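PDB 2WAN: pullulanase from Bacillus acidopullulyticus, which hydrolyses alpha-1,6-glucosidic linkages in pullulan and at the branch points of starch polysaccharides, acting as a debranching enzyme. Local coordinates for residues I153-V159 against V274-S280; Y457-T461 against E533-L537; N515-G519 against R530-L534. All coordinates share one frame; numbering follows the deposited sequence.

Interaction 1 (I153-V159 against V274-S280)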
# COMPACT_ATOMS: atom_id res chain seq x y z
N ILE A 153 4.72 -36.60 20.97
CA ILE A 153 3.37 -36.34 20.48
C ILE A 153 3.16 -37.16 19.21
O ILE A 153 3.90 -36.98 18.23
CB ILE A 153 3.12 -34.83 20.20
CG1 ILE A 153 3.37 -34.01 21.47
CG2 ILE A 153 1.69 -34.62 19.68
CD1 ILE A 153 3.42 -32.49 21.26
N PRO A 154 2.18 -38.08 19.23
CA PRO A 154 1.96 -38.92 18.04
C PRO A 154 1.47 -38.13 16.82
O PRO A 154 0.59 -37.27 16.95
CB PRO A 154 0.89 -39.91 18.51
CG PRO A 154 1.02 -39.93 20.01
CD PRO A 154 1.35 -38.51 20.37
N VAL A 155 2.08 -38.41 15.67
CA VAL A 155 1.59 -37.94 14.38
C VAL A 155 0.49 -38.89 13.92
O VAL A 155 0.74 -40.09 13.74
CB VAL A 155 2.73 -37.87 13.33
CG1 VAL A 155 2.19 -37.47 11.96
CG2 VAL A 155 3.84 -36.92 13.79
N THR A 156 -0.72 -38.37 13.75
CA THR A 156 -1.89 -39.19 13.44
C THR A 156 -2.20 -39.30 11.94
O THR A 156 -2.97 -40.17 11.51
CB THR A 156 -3.16 -38.68 14.17
OG1 THR A 156 -3.50 -37.37 13.71
CG2 THR A 156 -2.93 -38.66 15.68
N SER A 157 -1.60 -38.40 11.15
CA SER A 157 -1.87 -38.31 9.71
C SER A 157 -0.76 -37.52 9.03
O SER A 157 -0.23 -36.55 9.58
CB SER A 157 -3.22 -37.64 9.46
OG SER A 157 -3.41 -37.36 8.08
N ALA A 158 -0.40 -37.95 7.82
CA ALA A 158 0.60 -37.26 7.02
C ALA A 158 0.15 -37.22 5.56
O ALA A 158 0.08 -38.25 4.89
CB ALA A 158 1.95 -37.95 7.14
N VAL A 159 -0.18 -36.02 5.09
CA VAL A 159 -0.63 -35.82 3.70
C VAL A 159 0.29 -34.83 2.99
O VAL A 159 1.05 -34.10 3.64
CB VAL A 159 -2.12 -35.38 3.61
CG1 VAL A 159 -3.03 -36.36 4.36
CG2 VAL A 159 -2.32 -33.94 4.14
N VAL A 274 4.94 -31.75 3.45
CA VAL A 274 3.96 -32.57 4.15
C VAL A 274 3.17 -31.78 5.18
O VAL A 274 3.73 -30.95 5.90
CB VAL A 274 4.64 -33.78 4.85
CG1 VAL A 274 3.61 -34.72 5.45
CG2 VAL A 274 5.54 -34.53 3.88
N GLN A 275 1.87 -32.04 5.25
CA GLN A 275 1.01 -31.52 6.30
C GLN A 275 0.72 -32.62 7.32
O GLN A 275 0.09 -33.63 6.99
CB GLN A 275 -0.30 -30.99 5.72
CG GLN A 275 -1.25 -30.44 6.77
CD GLN A 275 -2.61 -30.06 6.20
OE1 GLN A 275 -3.63 -30.25 6.85
NE2 GLN A 275 -2.62 -29.50 5.00
N LEU A 276 1.18 -32.41 8.56
CA LEU A 276 1.05 -33.39 9.64
C LEU A 276 -0.04 -33.02 10.64
O LEU A 276 -0.15 -31.86 11.05
CB LEU A 276 2.39 -33.55 10.38
CG LEU A 276 3.62 -33.89 9.53
CD1 LEU A 276 4.93 -33.74 10.30
CD2 LEU A 276 3.50 -35.31 8.95
N THR A 277 -0.84 -34.00 11.01
CA THR A 277 -1.84 -33.81 12.07
C THR A 277 -1.31 -34.46 13.34
O THR A 277 -0.79 -35.58 13.30
CB THR A 277 -3.21 -34.39 11.68
OG1 THR A 277 -3.67 -33.77 10.48
CG2 THR A 277 -4.25 -34.15 12.78
N LEU A 278 -1.42 -33.73 14.45
CA LEU A 278 -0.92 -34.19 15.74
C LEU A 278 -2.05 -34.64 16.66
O LEU A 278 -3.19 -34.16 16.53
CB LEU A 278 -0.08 -33.10 16.42
CG LEU A 278 1.11 -32.53 15.64
CD1 LEU A 278 1.86 -31.52 16.52
CD2 LEU A 278 2.07 -33.60 15.11
N ALA A 279 -1.75 -35.57 17.57
CA ALA A 279 -2.75 -36.08 18.52
C ALA A 279 -3.15 -35.04 19.56
O ALA A 279 -4.31 -34.98 19.98
CB ALA A 279 -2.26 -37.37 19.20
N SER A 280 -2.18 -34.21 19.96
CA SER A 280 -2.43 -33.14 20.92
C SER A 280 -1.77 -31.84 20.45
O SER A 280 -0.82 -31.86 19.66
CB SER A 280 -1.91 -33.52 22.31
OG SER A 280 -0.50 -33.73 22.27
O HOH W 1 -2.24 -34.25 7.86

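Interaction 2 (Y457-T461 against E533-L537)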
# COMPACT_ATOMS: atom_id res chain seq x y z
N TYR A 457 11.72 19.99 10.30
CA TYR A 457 10.28 20.21 10.49
C TYR A 457 9.98 21.69 10.70
O TYR A 457 8.98 22.19 10.17
CB TYR A 457 9.71 19.45 11.71
CG TYR A 457 9.89 17.94 11.70
CD1 TYR A 457 9.38 17.14 10.66
CD2 TYR A 457 10.55 17.30 12.76
CE1 TYR A 457 9.52 15.76 10.69
CE2 TYR A 457 10.71 15.91 12.79
CZ TYR A 457 10.19 15.15 11.74
OH TYR A 457 10.35 13.78 11.77
N LEU A 458 10.79 22.36 11.51
CA LEU A 458 10.48 23.74 11.91
C LEU A 458 10.51 24.74 10.76
O LEU A 458 9.95 25.83 10.88
CB LEU A 458 11.39 24.24 13.07
CG LEU A 458 11.11 23.58 14.43
CD1 LEU A 458 11.95 24.30 15.49
CD2 LEU A 458 9.63 23.64 14.82
N ALA A 459 11.17 24.39 9.65
CA ALA A 459 11.13 25.27 8.47
C ALA A 459 9.68 25.57 8.04
O ALA A 459 9.40 26.65 7.55
CB ALA A 459 11.94 24.67 7.31
N PHE A 460 8.77 24.60 8.25
CA PHE A 460 7.35 24.76 7.91
C PHE A 460 6.58 25.70 8.84
O PHE A 460 5.38 25.94 8.63
CB PHE A 460 6.65 23.39 7.93
CG PHE A 460 6.94 22.53 6.73
CD1 PHE A 460 8.14 21.82 6.62
CD2 PHE A 460 5.99 22.38 5.72
CE1 PHE A 460 8.41 21.01 5.51
CE2 PHE A 460 6.26 21.57 4.59
CZ PHE A 460 7.45 20.87 4.50
N THR A 461 7.22 26.21 9.89
CA THR A 461 6.57 27.15 10.80
C THR A 461 6.95 28.59 10.51
O THR A 461 6.43 29.52 11.15
CB THR A 461 6.94 26.88 12.30
OG1 THR A 461 8.32 27.24 12.54
CG2 THR A 461 6.72 25.40 12.68
N GLU A 533 8.33 19.34 17.56
CA GLU A 533 8.60 20.04 16.31
C GLU A 533 7.74 19.56 15.16
O GLU A 533 7.32 20.37 14.35
CB GLU A 533 10.09 20.02 15.96
CG GLU A 533 10.89 20.88 16.98
CD GLU A 533 12.39 20.70 16.92
OE1 GLU A 533 12.89 20.09 15.95
OE2 GLU A 533 13.10 21.18 17.85
N LEU A 534 7.45 18.26 15.11
CA LEU A 534 6.55 17.76 14.08
C LEU A 534 5.13 18.24 14.34
O LEU A 534 4.41 18.62 13.41
CB LEU A 534 6.62 16.23 13.96
CG LEU A 534 5.68 15.55 12.94
CD1 LEU A 534 5.77 16.16 11.52
CD2 LEU A 534 5.89 14.04 12.89
N LYS A 535 4.73 18.25 15.61
CA LYS A 535 3.43 18.84 15.94
C LYS A 535 3.37 20.31 15.51
O LYS A 535 2.34 20.76 15.04
CB LYS A 535 3.10 18.71 17.44
CG LYS A 535 2.81 17.29 17.88
CD LYS A 535 2.59 17.21 19.41
CE LYS A 535 2.22 15.78 19.79
NZ LYS A 535 2.23 15.59 21.28
N GLN A 536 4.48 21.05 15.68
CA GLN A 536 4.51 22.46 15.27
C GLN A 536 4.37 22.60 13.77
O GLN A 536 3.70 23.51 13.30
CB GLN A 536 5.77 23.16 15.77
CG GLN A 536 5.74 23.35 17.29
CD GLN A 536 7.05 23.90 17.83
OE1 GLN A 536 8.06 23.21 17.90
NE2 GLN A 536 7.02 25.15 18.25
N LEU A 537 4.99 21.69 13.01
CA LEU A 537 4.80 21.67 11.54
C LEU A 537 3.30 21.53 11.19
O LEU A 537 2.75 22.31 10.40
CB LEU A 537 5.61 20.54 10.89
CG LEU A 537 5.47 20.30 9.37
CD1 LEU A 537 6.70 19.54 8.85
CD2 LEU A 537 4.22 19.49 8.99
O HOH W 2 12.46 20.60 13.30

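Interaction 3 (N515-G519 against R530-L534)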
# COMPACT_ATOMS: atom_id res chain seq x y z
N ASN A 515 6.18 4.47 15.37
CA ASN A 515 5.40 5.43 16.16
C ASN A 515 6.22 6.58 16.73
O ASN A 515 5.81 7.25 17.68
CB ASN A 515 4.67 4.66 17.26
CG ASN A 515 3.77 3.63 16.67
OD1 ASN A 515 2.86 3.97 15.90
ND2 ASN A 515 4.03 2.35 16.95
N VAL A 516 7.37 6.81 16.10
CA VAL A 516 8.34 7.84 16.50
C VAL A 516 8.65 8.72 15.28
O VAL A 516 8.87 8.19 14.20
CB VAL A 516 9.68 7.21 17.00
CG1 VAL A 516 10.72 8.29 17.37
CG2 VAL A 516 9.44 6.22 18.18
N PRO A 517 8.67 10.07 15.45
CA PRO A 517 9.08 10.96 14.36
C PRO A 517 10.55 10.80 14.03
O PRO A 517 11.38 10.63 14.93
CB PRO A 517 8.84 12.36 14.94
CG PRO A 517 7.81 12.15 16.01
CD PRO A 517 8.23 10.85 16.63
N GLU A 518 10.88 10.87 12.74
CA GLU A 518 12.28 10.84 12.31
C GLU A 518 13.13 11.92 13.00
O GLU A 518 12.81 13.11 12.94
CB GLU A 518 12.38 10.96 10.79
CG GLU A 518 13.84 11.07 10.29
CD GLU A 518 14.70 9.87 10.67
OE1 GLU A 518 14.17 8.74 10.74
OE2 GLU A 518 15.95 10.04 10.87
N GLY A 519 14.24 11.49 13.60
CA GLY A 519 15.10 12.40 14.37
C GLY A 519 15.89 13.39 13.53
O GLY A 519 16.14 14.52 13.95
N ARG A 530 11.74 16.08 18.79
CA ARG A 530 11.20 15.57 17.51
C ARG A 530 9.67 15.52 17.51
O ARG A 530 9.04 15.72 16.47
CB ARG A 530 11.77 14.20 17.19
CG ARG A 530 11.43 13.14 18.24
CD ARG A 530 12.09 11.83 17.85
NE ARG A 530 13.54 11.79 18.10
CZ ARG A 530 14.38 10.95 17.49
NH1 ARG A 530 13.95 10.13 16.52
NH2 ARG A 530 15.65 10.94 17.85
N ILE A 531 9.08 15.25 18.68
CA ILE A 531 7.62 15.17 18.82
C ILE A 531 7.03 16.57 18.72
O ILE A 531 6.15 16.82 17.89
CB ILE A 531 7.21 14.48 20.14
CG1 ILE A 531 7.78 13.05 20.18
CG2 ILE A 531 5.66 14.47 20.28
CD1 ILE A 531 7.36 12.23 21.44
N THR A 532 7.53 17.50 19.56
CA THR A 532 7.03 18.86 19.57
C THR A 532 7.18 19.55 18.21
O THR A 532 6.26 20.23 17.75
CB THR A 532 7.76 19.68 20.65
OG1 THR A 532 7.53 19.03 21.91
CG2 THR A 532 7.23 21.12 20.69
N GLU A 533 8.33 19.34 17.56
CA GLU A 533 8.60 20.04 16.31
C GLU A 533 7.74 19.56 15.16
O GLU A 533 7.32 20.37 14.35
CB GLU A 533 10.09 20.02 15.96
CG GLU A 533 10.89 20.88 16.98
CD GLU A 533 12.39 20.70 16.92
OE1 GLU A 533 12.89 20.09 15.95
OE2 GLU A 533 13.10 21.18 17.85
N LEU A 534 7.45 18.26 15.11
CA LEU A 534 6.55 17.76 14.08
C LEU A 534 5.13 18.24 14.34
O LEU A 534 4.41 18.62 13.41
CB LEU A 534 6.62 16.23 13.96
CG LEU A 534 5.68 15.55 12.94
CD1 LEU A 534 5.77 16.16 11.52
CD2 LEU A 534 5.89 14.04 12.89

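Interaction 1 (I153-V159 against V274-S280)
T156 and S157 share T277 as their facing residue, a beta bulge in the antiparallel pairing of 152-160 with 273-278. Backbone bonds carry most of the contact: T156 N reaches T277 O at 2.8 Å, T277 N returns to S157 O at 3.0 Å, and V159 and Q275 exchange two bonds, Q275 N to V159 O being the shorter at 2.7 Å. Past the strand end, A279 N still bonds P154 O. At the bulge S157 N is buried with no partner in the model, and T156 OG1 adds a weak bond to T277 O. The two strands belong to a seven-stranded sheet, in which 124-129 pairs with the far edge of 273-278; the chain between them holds a separate four-stranded sheet, probably the X25 domain. Apolar contacts fill the face of V155, A158, L276 and L278, where L276 CD2 wedges between A158 CB (3.6 Å) and V155 CG1 (3.9 Å) and L278 CD2 meets V155 CG2; F142 and V144 of strand 142-146 pack on this side. On the other face lie S157, T277, Q275 and V159, where one water donates to Q275 O at 2.6 Å and also hydrogen-bonds T277 OG1 and, weakly, S157 OG.

Interaction 2 (Y457-T461 against E533-L537)
E533 meets L458 where a 3-10 segment, 457-461, lies against helix 529-543, which falls between the second and third strands of the (beta/alpha)8 barrel. The aliphatic part of E533 crosses the leucine at about a right angle, its CG 3.7 Å from L458 CG. Its carboxylate then turns to polar work: OE1 accepts a bond from a water at 2.7 Å, this water in turn accepts from L458 N, and OE2 bonds T523 OG1. One residue on, L534 lies over a face of the Y457 ring, with CB 4.1 Å from the ring centroid and only 4° off the normal, a well-centred CH-pi contact; the phenol OH beyond it probably bonds E518 O. The partly exposed Q536 brings OE1 within 3.5 Å of L458 CD2, and its backbone O meets T461 CG2. That methyl is anti to the threonine's carbonyl carbon (chi1 70°), which leaves it on the helix and puts OG1 near L458 O, bonded at 2.7 Å on a lone pair in the carbonyl plane. L537 closes the contact between two rings. Its CD1 lies over a face of F460, itself stacked with F443, 3.9 Å from the F460 centroid, and the same methyl touches the edge of the Y457 ring, 4.0 Å from CD1 of Y457.

Interaction 3 (N515-G519 against R530-L534)
R530 reaches from the first turn of helix 529-543 to the backbone of P517-G519. Its CG takes the crowded position between the backbone N and the carbonyl carbon (chi1 61°), and a bend at chi3 (75°) folds the guanidinium over the loop. NH1 donates to P517 O at 3.1 Å, approaching nearly along the C=O axis although the oxygen lies somewhat out of the guanidinium plane. G519 CA sits 3.3 Å above one face of this flat group, offset toward its rim; the lack of a side chain at G519 suits so close a cover. From an oblique direction V516 CG1 touches NH1 at 3.8 Å. NH1 also forms salt bridges with E493 and E499, and NH2 bonds P525 O, so four acceptors hold the buried guanidinium, which should restrict its rotation. G519 N, a second donor close to NH1, shares E493 OE1 with it. Replacing R530 by alanine is likely to deprive E493 and E499 of this positive charge and P517 O of its NH1 donor, leaving the loop less firmly held. P517 is the apolar counterpart: its ring packs against the helix, CB lying 3.7 Å from R530 O and 4.0 Å from L534 CD2, with CD near I531 CG1 at 4.2 Å. E518 turns away from the helix, and its OE1 accepts from F494 N. Such packing of a beta-to-alpha loop on the first turns of the next barrel helix belongs to the (beta/alpha)8 catalytic domain of the alpha-amylase family.

How the interactions relate
Interaction 1 comes first along the chain and lies in the beta-rich part at the start of the modelled chain, its centre about 58 Å from that of interaction 2 and about 50 Å from that of interaction 3; it and interaction 2 lie on opposite sides of the chain's centre. Interactions 2 and 3 are neighbours, their centres about 10 Å apart, and both end on helix 529-543 of the catalytic barrel, sharing E533 and L534. The 3-10 segment 457-461 and the loop 515-519 thus pack on one helix, and the probable bond from Y457 OH to E518 O, 2.8 Å, joins them directly. Interaction 1 is a strand pairing in a different, all-beta part, touching neither.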